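Local coordinates for uncharacterized protein (Burkholderia cenocepacia, PDB 6ANS), which is of unknown function but belongs to the DUF1214 family, with two similar sets of beta sheets beside long helices in each subunit of a dimer, at residues I51-A56 and L244-A249; V82-G87 and G91-S96; V131-F136 and G271-I276; A344-P347 and N351-D354. All coordinates share one frame; numbering follows the deposited sequence.

The four contacts sample a chain built from helices and two similar pairs of four-stranded sheets. Contact 1 ties residues 51-56, the end of helix 48-52 and the turn after it, to helix 224-251, and contact 2 lies inside the loop that it closes, at the end of helix 60-83; their centres are about 27 Å apart. Contact 3 joins strand 133-140 of one sheet to the turn leading into strand 276-284 of another, bridging the two beta regions; its centre is about 19 Å from that of contact 2. Contact 4 comes last, at the edge of a mixed sheet, about 37 Å from contact 2 between centres. Contacts 1 and 3 interlock along the sequence.

Contact 1. Residues I51-A56 and L244-A249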
loop_
_atom_site.group_PDB
_atom_site.type_symbol
_atom_site.label_atom_id
_atom_site.label_comp_id
_atom_site.label_asym_id
_atom_site.label_seq_id
_atom_site.Cartn_x
_atom_site.Cartn_y
_atom_site.Cartn_z
ATOM N N ILE A 51 13.457 4.551 18.392
ATOM C CA ILE A 51 14.170 5.544 17.594
ATOM C C ILE A 51 15.060 6.391 18.490
ATOM O O ILE A 51 16.166 6.782 18.103
ATOM C CB ILE A 51 13.151 6.409 16.831
ATOM C CG1 ILE A 51 12.190 5.507 16.067
ATOM C CG2 ILE A 51 13.848 7.403 15.888
ATOM C CD1 ILE A 51 12.891 4.484 15.200
ATOM N N LEU A 52 14.592 6.665 19.707
ATOM C CA LEU A 52 15.277 7.537 20.648
ATOM C C LEU A 52 16.358 6.829 21.454
ATOM O O LEU A 52 17.103 7.511 22.165
ATOM C CB LEU A 52 14.256 8.172 21.589
ATOM C CG LEU A 52 13.211 9.022 20.850
ATOM C CD1 LEU A 52 12.108 9.486 21.801
ATOM C CD2 LEU A 52 13.888 10.223 20.189
ATOM N N ARG A 53 16.447 5.499 21.363
ATOM C CA ARG A 53 17.499 4.712 22.009
ATOM C C ARG A 53 18.847 5.410 21.958
ATOM O O ARG A 53 19.274 5.897 20.907
ATOM C CB ARG A 53 17.641 3.346 21.339
ATOM C CG ARG A 53 16.528 2.384 21.577
ATOM C CD ARG A 53 16.615 1.213 20.587
ATOM N NE ARG A 53 17.807 0.379 20.773
ATOM C CZ ARG A 53 17.828 -0.932 20.536
ATOM N NH1 ARG A 53 16.724 -1.536 20.138
ATOM N NH2 ARG A 53 18.940 -1.645 20.698
ATOM N N THR A 54 19.530 5.420 23.098
ATOM C CA THR A 54 20.817 6.091 23.173
ATOM C C THR A 54 21.908 5.335 22.432
ATOM O O THR A 54 22.938 5.934 22.109
ATOM C CB THR A 54 21.219 6.296 24.642
ATOM O OG1 THR A 54 21.246 5.026 25.301
ATOM C CG2 THR A 54 20.239 7.231 25.360
ATOM N N ASP A 55 21.710 4.050 22.133
ATOM C CA ASP A 55 22.682 3.346 21.307
ATOM C C ASP A 55 22.452 3.545 19.807
ATOM O O ASP A 55 23.168 2.941 19.008
ATOM C CB ASP A 55 22.712 1.843 21.650
ATOM C CG ASP A 55 21.406 1.104 21.313
ATOM O OD1 ASP A 55 20.458 1.717 20.761
ATOM O OD2 ASP A 55 21.339 -0.120 21.606
ATOM N N ALA A 56 21.451 4.354 19.392
ATOM C CA ALA A 56 21.254 4.679 17.976
ATOM C C ALA A 56 21.811 6.061 17.649
ATOM O O ALA A 56 21.785 6.954 18.497
ATOM C CB ALA A 56 19.764 4.660 17.617
ATOM N N LEU A 244 13.990 -5.227 17.064
ATOM C CA LEU A 244 14.820 -6.335 16.578
ATOM C C LEU A 244 15.982 -5.825 15.733
ATOM O O LEU A 244 17.147 -6.135 16.001
ATOM C CB LEU A 244 13.970 -7.319 15.751
ATOM C CG LEU A 244 14.713 -8.389 14.928
ATOM C CD1 LEU A 244 15.509 -9.330 15.856
ATOM C CD2 LEU A 244 13.777 -9.206 14.011
ATOM N N PHE A 245 15.686 -5.032 14.704
ATOM C CA PHE A 245 16.762 -4.630 13.810
ATOM C C PHE A 245 17.575 -3.462 14.351
ATOM O O PHE A 245 18.728 -3.290 13.934
ATOM C CB PHE A 245 16.182 -4.362 12.425
ATOM C CG PHE A 245 15.696 -5.622 11.766
ATOM C CD1 PHE A 245 16.603 -6.629 11.441
ATOM C CD2 PHE A 245 14.344 -5.844 11.572
ATOM C CE1 PHE A 245 16.167 -7.827 10.862
ATOM C CE2 PHE A 245 13.897 -7.023 11.018
ATOM C CZ PHE A 245 14.817 -8.024 10.657
ATOM N N ALA A 246 17.038 -2.704 15.307
ATOM C CA ALA A 246 17.883 -1.754 16.024
ATOM C C ALA A 246 18.882 -2.474 16.929
ATOM O O ALA A 246 20.024 -2.021 17.078
ATOM C CB ALA A 246 17.027 -0.795 16.851
ATOM N N ASP A 247 18.474 -3.593 17.544
ATOM C CA ASP A 247 19.439 -4.424 18.270
ATOM C C ASP A 247 20.551 -4.911 17.341
ATOM O O ASP A 247 21.731 -4.891 17.712
ATOM C CB ASP A 247 18.744 -5.616 18.928
ATOM C CG ASP A 247 17.843 -5.208 20.084
ATOM O OD1 ASP A 247 17.933 -4.049 20.565
ATOM O OD2 ASP A 247 17.022 -6.054 20.494
ATOM N N TRP A 248 20.192 -5.367 16.137
ATOM C CA TRP A 248 21.203 -5.807 15.175
ATOM C C TRP A 248 22.167 -4.677 14.831
ATOM O O TRP A 248 23.390 -4.854 14.863
ATOM C CB TRP A 248 20.535 -6.295 13.889
ATOM C CG TRP A 248 19.978 -7.661 13.958
ATOM C CD1 TRP A 248 19.547 -8.322 15.073
ATOM C CD2 TRP A 248 19.791 -8.556 12.854
ATOM N NE1 TRP A 248 19.093 -9.575 14.723
ATOM C CE2 TRP A 248 19.237 -9.742 13.369
ATOM C CE3 TRP A 248 20.023 -8.459 11.475
ATOM C CZ2 TRP A 248 18.922 -10.826 12.559
ATOM C CZ3 TRP A 248 19.716 -9.541 10.670
ATOM C CH2 TRP A 248 19.174 -10.709 11.213
ATOM N N ALA A 249 21.628 -3.515 14.448
ATOM C CA ALA A 249 22.491 -2.435 13.988
ATOM C C ALA A 249 23.464 -2.025 15.079
ATOM O O ALA A 249 24.663 -1.866 14.818
ATOM C CB ALA A 249 21.654 -1.239 13.518
HETATM O O HOH W 1 20.183 0.576 18.076
#
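Asp247 OD1 is gripped by both terminal nitrogens of Arg53, with NH2 at 2.6 Å and NH1 at 2.8 Å. The approach is end-on and both bonds go to one oxygen, so neither is straight: the N-H...O angles are 143° from NH2 and 133° from NH1. The carboxylate plane stands 59° from that of the guanidinium. NH2 meets OD1 nearly along its C-O bond, whereas NH1 arrives from above the carboxylate plane. Asp55 takes the side of the same guanidinium, and here the fit is the classical bidentate one: NE reaches Asp55 OD1 and NH2 reaches Asp55 OD2, each at 3.0 Å and each on a syn lone pair. Arginine suits this place because its flat, five-proton head can serve two carboxylates at once, and the chain, bent at its third torsion, turns that head between them. Its positive charge probably eases the repulsion between the two aspartates. The methyl group of Ala246 lies over one face of the guanidinium, CB being 3.4 Å from Arg53 NH1; a small residue lets the head settle close to the helix. A water adds a second link, donating to Asp55 OD1 and to the carbonyl oxygen of Ala246. Asp55 is positioned by a type I turn from Arg53 to Ala56, which folds it back beside the arginine. Gln50 OE1 accepts a further bond from Arg53 NH1. The salt-bridge network thus fastens the turn after helix 48-52 to the long helix 224-251, while Ile51 and Leu52 pack on helix 60-83.

Contact 2. Residues V82-G87 and G91-S96; sequences VEFADG and GFFSPS
Phe84 lays one face of its ring against the CB of Phe93, which sits 4.1 Å from both Phe84 CD2 and Phe84 CE2. The two rings are close to parallel, with planes at 25°, but they are slid so far apart that they barely overlap, their centroids being 5.6 Å from each other. The closest touch runs from ring to stem: Phe93 CD1 to Phe84 CB, 3.8 Å. Phe93 holds CG between its backbone N and carbonyl carbon (chi1 68°), a placing that brings CD1 of its ring close to CB of Phe84. Phenylalanine suits both positions, since a flat apolar ring can cover a neighbour without needing a polar partner. The backbone of the second segment continues the cover, with Gly91 O 4.0 Å from Phe84 CD1. A water lies 3.0 Å from both Phe84 O and Gly91 N, accepting from the latter and probably donating to the former, and joins the two segments at the point where the helix stops. Beyond the pair, the Phe93 ring meets that of Tyr113, and Phe84 packs on Thr99 of the second subunit. Phe84 is the first residue to leave helical angles, so this is an aromatic contact at the C-terminal end of helix 60-83, across which the following loop folds back before entering strand 109-115.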
loop_
_atom_site.group_PDB
_atom_site.type_symbol
_atom_site.label_atom_id
_atom_site.label_comp_id
_atom_site.label_asym_id
_atom_site.label_seq_id
_atom_site.Cartn_x
_atom_site.Cartn_y
_atom_site.Cartn_z
ATOM N N VAL A 82 -4.238 -7.213 9.619
ATOM C CA VAL A 82 -5.630 -6.782 9.570
ATOM C C VAL A 82 -6.256 -7.052 8.202
ATOM O O VAL A 82 -7.291 -7.707 8.108
ATOM C CB VAL A 82 -5.775 -5.299 9.968
ATOM C CG1 VAL A 82 -7.176 -4.793 9.651
ATOM C CG2 VAL A 82 -5.479 -5.148 11.456
ATOM N N GLU A 83 -5.614 -6.589 7.122
ATOM C CA GLU A 83 -6.270 -6.633 5.817
ATOM C C GLU A 83 -6.104 -7.973 5.101
ATOM O O GLU A 83 -7.043 -8.430 4.442
ATOM C CB GLU A 83 -5.755 -5.498 4.917
ATOM C CG GLU A 83 -6.037 -4.107 5.465
ATOM C CD GLU A 83 -7.529 -3.814 5.601
ATOM O OE1 GLU A 83 -8.347 -4.537 4.989
ATOM O OE2 GLU A 83 -7.883 -2.848 6.308
ATOM N N PHE A 84 -4.933 -8.608 5.192
ATOM C CA PHE A 84 -4.646 -9.850 4.468
ATOM C C PHE A 84 -4.320 -10.993 5.422
ATOM O O PHE A 84 -3.385 -11.758 5.189
ATOM C CB PHE A 84 -3.501 -9.672 3.468
ATOM C CG PHE A 84 -3.787 -8.673 2.402
ATOM C CD1 PHE A 84 -4.444 -9.053 1.240
ATOM C CD2 PHE A 84 -3.451 -7.335 2.576
ATOM C CE1 PHE A 84 -4.740 -8.116 0.249
ATOM C CE2 PHE A 84 -3.756 -6.381 1.598
ATOM C CZ PHE A 84 -4.401 -6.776 0.427
ATOM N N ALA A 85 -5.071 -11.108 6.521
ATOM C CA ALA A 85 -4.801 -12.087 7.571
ATOM C C ALA A 85 -5.831 -13.205 7.642
ATOM O O ALA A 85 -5.815 -13.985 8.599
ATOM C CB ALA A 85 -4.698 -11.396 8.929
ATOM N N ASP A 86 -6.728 -13.314 6.669
ATOM C CA ASP A 86 -7.768 -14.339 6.709
ATOM C C ASP A 86 -7.255 -15.591 6.000
ATOM O O ASP A 86 -7.188 -15.636 4.766
ATOM C CB ASP A 86 -9.062 -13.820 6.081
ATOM C CG ASP A 86 -10.217 -14.805 6.208
ATOM O OD1 ASP A 86 -10.003 -15.932 6.707
ATOM O OD2 ASP A 86 -11.355 -14.434 5.845
ATOM N N GLY A 87 -6.923 -16.620 6.790
ATOM C CA GLY A 87 -6.429 -17.873 6.245
ATOM C C GLY A 87 -7.415 -18.592 5.350
ATOM O O GLY A 87 -7.011 -19.467 4.580
ATOM N N GLY A 91 -4.305 -13.704 0.297
ATOM C CA GLY A 91 -3.926 -12.873 -0.829
ATOM C C GLY A 91 -2.533 -12.335 -0.612
ATOM O O GLY A 91 -2.094 -12.155 0.526
ATOM N N PHE A 92 -1.817 -12.123 -1.709
ATOM C CA PHE A 92 -0.480 -11.557 -1.637
ATOM C C PHE A 92 -0.515 -10.050 -1.388
ATOM O O PHE A 92 -1.370 -9.330 -1.913
ATOM C CB PHE A 92 0.286 -11.852 -2.931
ATOM C CG PHE A 92 0.748 -13.279 -3.055
ATOM C CD1 PHE A 92 1.612 -13.830 -2.109
ATOM C CD2 PHE A 92 0.339 -14.065 -4.116
ATOM C CE1 PHE A 92 2.052 -15.147 -2.223
ATOM C CE2 PHE A 92 0.770 -15.384 -4.238
ATOM C CZ PHE A 92 1.626 -15.924 -3.287
ATOM N N PHE A 93 0.430 -9.573 -0.584
ATOM C CA PHE A 93 0.788 -8.165 -0.558
ATOM C C PHE A 93 2.305 -8.125 -0.462
ATOM O O PHE A 93 2.952 -9.152 -0.273
ATOM C CB PHE A 93 0.125 -7.416 0.615
ATOM C CG PHE A 93 0.656 -7.837 1.958
ATOM C CD1 PHE A 93 0.174 -8.982 2.581
ATOM C CD2 PHE A 93 1.656 -7.101 2.584
ATOM C CE1 PHE A 93 0.668 -9.386 3.816
ATOM C CE2 PHE A 93 2.165 -7.502 3.832
ATOM C CZ PHE A 93 1.670 -8.653 4.439
ATOM N N SER A 94 2.879 -6.932 -0.567
ATOM C CA SER A 94 4.327 -6.782 -0.555
ATOM C C SER A 94 4.782 -6.335 0.823
ATOM O O SER A 94 4.450 -5.223 1.232
ATOM C CB SER A 94 4.752 -5.763 -1.614
ATOM O OG SER A 94 6.092 -5.356 -1.412
ATOM N N PRO A 95 5.542 -7.150 1.577
ATOM C CA PRO A 95 6.005 -6.727 2.902
ATOM C C PRO A 95 7.244 -5.844 2.875
ATOM O O PRO A 95 7.746 -5.476 3.943
ATOM C CB PRO A 95 6.307 -8.070 3.599
ATOM C CG PRO A 95 6.822 -8.928 2.473
ATOM C CD PRO A 95 6.035 -8.497 1.233
ATOM N N SER A 96 7.779 -5.536 1.699
ATOM C CA SER A 96 8.837 -4.541 1.546
ATOM C C SER A 96 8.879 -4.125 0.088
ATOM O O SER A 96 8.753 -4.975 -0.801
ATOM C CB SER A 96 10.213 -5.058 1.971
ATOM O OG SER A 96 10.417 -4.918 3.368
HETATM O O HOH W 2 -3.148 -13.801 3.016
#

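Contact 3. Residues V131-F136 and G271-I276; sequences VAYLSF and GGDPNI
The Tyr133 ring presents its edge to the other segment, Asp273 OD2 and Asn275 ND2 both lying near its plane around the hydroxyl, and its plane is turned 80° from the amide. These partners belong to an Asx turn within a type I beta turn, Asp273 to Ile276, which leads into strand 276-284. Tyr133 OH donates to Asp273 OD2 at 2.6 Å and accepts from Asn275 ND2 at 2.9 Å, the latter bond nearly straight at 168° and in the amide plane. A tyrosine suits the place because its hydroxyl both gives and takes at the end of a long, rigid arm, extended from the strand with CG anti to the backbone N (chi1 -173°). Asn275 is shared: its ND2 also donates to Asp156, and OD1 accepts from Lys158. Ser135, two residues along the same strand, donates from OG to Asp273 OD2 at 2.7 Å, so this oxygen accepts two hydrogen bonds, one from each face of the carboxylate. Three donors in all satisfy this buried carboxylate. The bonds tie strand 133-140 of one sheet to the turn before a strand of another, near a bound phosphate that is probably from the crystallisation liquor. The remaining carboxylate oxygen, Asp273 OD1, accepts from Asn275 N at 2.7 Å, closing the Asx turn.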
loop_
_atom_site.group_PDB
_atom_site.type_symbol
_atom_site.label_atom_id
_atom_site.label_comp_id
_atom_site.label_asym_id
_atom_site.label_seq_id
_atom_site.Cartn_x
_atom_site.Cartn_y
_atom_site.Cartn_z
ATOM N N VAL A 131 11.747 -13.998 -14.582
ATOM C CA VAL A 131 12.672 -13.710 -13.495
ATOM C C VAL A 131 13.423 -14.998 -13.175
ATOM O O VAL A 131 12.819 -16.072 -13.055
ATOM C CB VAL A 131 11.919 -13.117 -12.288
ATOM C CG1 VAL A 131 10.882 -14.094 -11.738
ATOM C CG2 VAL A 131 12.893 -12.634 -11.207
ATOM N N ALA A 132 14.759 -14.925 -13.145
ATOM C CA ALA A 132 15.521 -16.172 -13.064
ATOM C C ALA A 132 15.494 -16.781 -11.666
ATOM O O ALA A 132 15.413 -18.008 -11.529
ATOM C CB ALA A 132 16.960 -15.969 -13.539
ATOM N N TYR A 133 15.580 -15.964 -10.617
ATOM C CA TYR A 133 15.546 -16.471 -9.250
ATOM C C TYR A 133 14.166 -16.275 -8.627
ATOM O O TYR A 133 13.647 -15.154 -8.580
ATOM C CB TYR A 133 16.624 -15.836 -8.373
ATOM C CG TYR A 133 16.703 -16.500 -7.003
ATOM C CD1 TYR A 133 15.884 -16.071 -5.950
ATOM C CD2 TYR A 133 17.567 -17.565 -6.770
ATOM C CE1 TYR A 133 15.932 -16.682 -4.697
ATOM C CE2 TYR A 133 17.627 -18.188 -5.519
ATOM C CZ TYR A 133 16.802 -17.741 -4.488
ATOM O OH TYR A 133 16.849 -18.353 -3.261
ATOM N N LEU A 134 13.599 -17.371 -8.121
ATOM C CA LEU A 134 12.261 -17.411 -7.541
ATOM C C LEU A 134 12.272 -18.412 -6.395
ATOM O O LEU A 134 12.601 -19.582 -6.616
ATOM C CB LEU A 134 11.246 -17.825 -8.610
ATOM C CG LEU A 134 9.829 -18.089 -8.123
ATOM C CD1 LEU A 134 9.235 -16.779 -7.644
ATOM C CD2 LEU A 134 9.004 -18.685 -9.261
ATOM N N SER A 135 11.955 -17.972 -5.168
ATOM C CA SER A 135 11.939 -18.901 -4.047
ATOM C C SER A 135 10.667 -18.721 -3.233
ATOM O O SER A 135 10.063 -17.642 -3.221
ATOM C CB SER A 135 13.197 -18.764 -3.164
ATOM O OG SER A 135 13.172 -17.594 -2.369
ATOM N N PHE A 136 10.249 -19.812 -2.586
ATOM C CA PHE A 136 9.036 -19.864 -1.778
ATOM C C PHE A 136 9.400 -20.399 -0.404
ATOM O O PHE A 136 9.841 -21.540 -0.293
ATOM C CB PHE A 136 7.968 -20.768 -2.405
ATOM C CG PHE A 136 7.557 -20.378 -3.808
ATOM C CD1 PHE A 136 6.480 -19.536 -4.018
ATOM C CD2 PHE A 136 8.238 -20.877 -4.916
ATOM C CE1 PHE A 136 6.096 -19.179 -5.312
ATOM C CE2 PHE A 136 7.855 -20.531 -6.202
ATOM C CZ PHE A 136 6.781 -19.682 -6.397
ATOM N N GLY A 271 13.767 -15.027 8.969
ATOM C CA GLY A 271 13.074 -15.104 7.701
ATOM C C GLY A 271 13.958 -15.030 6.482
ATOM O O GLY A 271 13.445 -14.784 5.384
ATOM N N GLY A 272 15.260 -15.245 6.638
ATOM C CA GLY A 272 16.153 -15.272 5.504
ATOM C C GLY A 272 15.830 -16.405 4.544
ATOM O O GLY A 272 15.035 -17.307 4.803
ATOM N N ASP A 273 16.484 -16.339 3.397
ATOM C CA ASP A 273 16.348 -17.355 2.365
ATOM C C ASP A 273 17.515 -18.314 2.514
ATOM O O ASP A 273 18.670 -17.859 2.482
ATOM C CB ASP A 273 16.338 -16.698 0.978
ATOM C CG ASP A 273 16.268 -17.712 -0.190
ATOM O OD1 ASP A 273 16.896 -18.785 -0.112
ATOM O OD2 ASP A 273 15.606 -17.405 -1.216
ATOM N N PRO A 274 17.280 -19.621 2.663
ATOM C CA PRO A 274 18.391 -20.552 2.947
ATOM C C PRO A 274 19.393 -20.724 1.817
ATOM O O PRO A 274 20.416 -21.383 2.051
ATOM C CB PRO A 274 17.676 -21.879 3.238
ATOM C CG PRO A 274 16.374 -21.767 2.523
ATOM C CD PRO A 274 15.979 -20.308 2.673
ATOM N N ASN A 275 19.138 -20.185 0.612
ATOM C CA ASN A 275 20.156 -20.143 -0.436
ATOM C C ASN A 275 21.148 -19.013 -0.258
ATOM O O ASN A 275 22.145 -18.972 -0.983
ATOM C CB ASN A 275 19.537 -19.978 -1.831
ATOM C CG ASN A 275 18.881 -21.235 -2.321
ATOM O OD1 ASN A 275 19.347 -22.344 -2.043
ATOM N ND2 ASN A 275 17.792 -21.078 -3.058
ATOM N N ILE A 276 20.915 -18.111 0.683
ATOM C CA ILE A 276 21.639 -16.853 0.744
ATOM C C ILE A 276 22.612 -16.881 1.909
ATOM O O ILE A 276 22.257 -17.276 3.026
ATOM C CB ILE A 276 20.676 -15.663 0.867
ATOM C CG1 ILE A 276 19.654 -15.710 -0.272
ATOM C CG2 ILE A 276 21.460 -14.370 0.865
ATOM C CD1 ILE A 276 18.777 -14.472 -0.336
#

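Contact 4. Residues A344-P347 and N351-D354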
loop_
_atom_site.group_PDB
_atom_site.type_symbol
_atom_site.label_atom_id
_atom_site.label_comp_id
_atom_site.label_asym_id
_atom_site.label_seq_id
_atom_site.Cartn_x
_atom_site.Cartn_y
_atom_site.Cartn_z
ATOM N N ALA A 344 30.167 9.771 -1.361
ATOM C CA ALA A 344 29.175 10.794 -1.690
ATOM C C ALA A 344 29.074 11.055 -3.192
ATOM O O ALA A 344 28.008 11.448 -3.679
ATOM C CB ALA A 344 29.510 12.103 -0.968
ATOM N N THR A 345 30.170 10.892 -3.931
ATOM C CA THR A 345 30.170 11.011 -5.382
ATOM C C THR A 345 30.980 9.861 -5.967
ATOM O O THR A 345 31.860 9.307 -5.305
ATOM C CB THR A 345 30.737 12.366 -5.845
ATOM O OG1 THR A 345 32.041 12.559 -5.278
ATOM C CG2 THR A 345 29.822 13.516 -5.442
ATOM N N ARG A 346 30.673 9.505 -7.211
ATOM C CA ARG A 346 31.353 8.386 -7.872
ATOM C C ARG A 346 32.812 8.724 -8.161
ATOM O O ARG A 346 33.098 9.800 -8.694
ATOM C CB ARG A 346 30.668 8.005 -9.178
ATOM C CG ARG A 346 31.157 6.673 -9.760
ATOM C CD ARG A 346 30.593 6.449 -11.161
ATOM N NE ARG A 346 29.200 6.024 -11.172
ATOM C CZ ARG A 346 28.793 4.779 -10.956
ATOM N NH1 ARG A 346 29.688 3.821 -10.736
ATOM N NH2 ARG A 346 27.492 4.490 -10.978
ATOM N N PRO A 347 33.758 7.864 -7.791
ATOM C CA PRO A 347 35.155 8.074 -8.200
ATOM C C PRO A 347 35.458 7.410 -9.540
ATOM O O PRO A 347 35.520 6.179 -9.624
ATOM C CB PRO A 347 35.958 7.439 -7.056
ATOM C CG PRO A 347 35.076 6.345 -6.558
ATOM C CD PRO A 347 33.630 6.785 -6.795
ATOM N N ASN A 351 32.432 0.804 -9.479
ATOM C CA ASN A 351 31.154 0.417 -8.900
ATOM C C ASN A 351 30.923 1.219 -7.627
ATOM O O ASN A 351 31.821 1.340 -6.789
ATOM C CB ASN A 351 31.133 -1.079 -8.596
ATOM C CG ASN A 351 31.465 -1.924 -9.817
ATOM O OD1 ASN A 351 30.904 -1.717 -10.887
ATOM N ND2 ASN A 351 32.367 -2.888 -9.653
ATOM N N TRP A 352 29.722 1.776 -7.484
ATOM C CA TRP A 352 29.500 2.858 -6.538
ATOM C C TRP A 352 28.220 2.656 -5.737
ATOM O O TRP A 352 27.176 2.309 -6.295
ATOM C CB TRP A 352 29.443 4.188 -7.299
ATOM C CG TRP A 352 29.155 5.386 -6.471
ATOM C CD1 TRP A 352 29.723 5.719 -5.281
ATOM C CD2 TRP A 352 28.211 6.419 -6.772
ATOM N NE1 TRP A 352 29.202 6.904 -4.826
ATOM C CE2 TRP A 352 28.272 7.355 -5.725
ATOM C CE3 TRP A 352 27.333 6.652 -7.839
ATOM C CZ2 TRP A 352 27.481 8.506 -5.702
ATOM C CZ3 TRP A 352 26.549 7.794 -7.815
ATOM C CH2 TRP A 352 26.625 8.704 -6.750
ATOM N N LEU A 353 28.305 2.889 -4.430
ATOM C CA LEU A 353 27.140 3.024 -3.563
ATOM C C LEU A 353 27.095 4.457 -3.030
ATOM O O LEU A 353 28.029 4.898 -2.349
ATOM C CB LEU A 353 27.184 2.010 -2.414
ATOM C CG LEU A 353 27.255 0.538 -2.820
ATOM C CD1 LEU A 353 27.316 -0.365 -1.604
ATOM C CD2 LEU A 353 26.089 0.134 -3.753
ATOM N N ASP A 354 26.012 5.176 -3.344
ATOM C CA ASP A 354 25.855 6.587 -2.995
ATOM C C ASP A 354 25.407 6.718 -1.538
ATOM O O ASP A 354 24.382 6.144 -1.154
ATOM C CB ASP A 354 24.823 7.224 -3.930
ATOM C CG ASP A 354 24.664 8.727 -3.726
ATOM O OD1 ASP A 354 25.158 9.280 -2.715
ATOM O OD2 ASP A 354 24.015 9.358 -4.588
HETATM O O HOH W 3 25.693 11.784 -2.496
HETATM O O HOH W 4 27.949 1.069 -9.946
#
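Arg346 crosses Trp352 obliquely, touching it from CB to its tip, in the loop that connects strand 338-343 to strand 351-354, its parallel neighbour at the edge of a mixed sheet. CB rests 3.8 Å from both Trp352 CD2 and Trp352 CE3, and CG approaches Trp352 CB. From there the chain bends at chi3 (-77°): NE and NH2 come near Trp352 CE3, while NH1 lies 3.5 Å from Trp352 CB, which covers one face of the guanidinium. The planes of guanidinium and indole stand 65° apart, so the head does not stack on the ring. What does lie over the indole is the backbone: Arg346 CA sits 3.8 Å from the centroid of the five-membered ring, 5° off its normal, a CH-pi contact. A broad, flat tryptophan suits this place because it can floor the returning chain, and arginine adds a long aliphatic stem with a polar tip. The indole N-H is taken by Ala343 O, and Asp354 OD1 accepts from Ala356 N. Water bridges the segments at both ends; one accepts from Trp352 N and, weakly, from Arg346 NH1. The other donates to Ala344 O and to Asp354 OD1, at 2.6 Å from each.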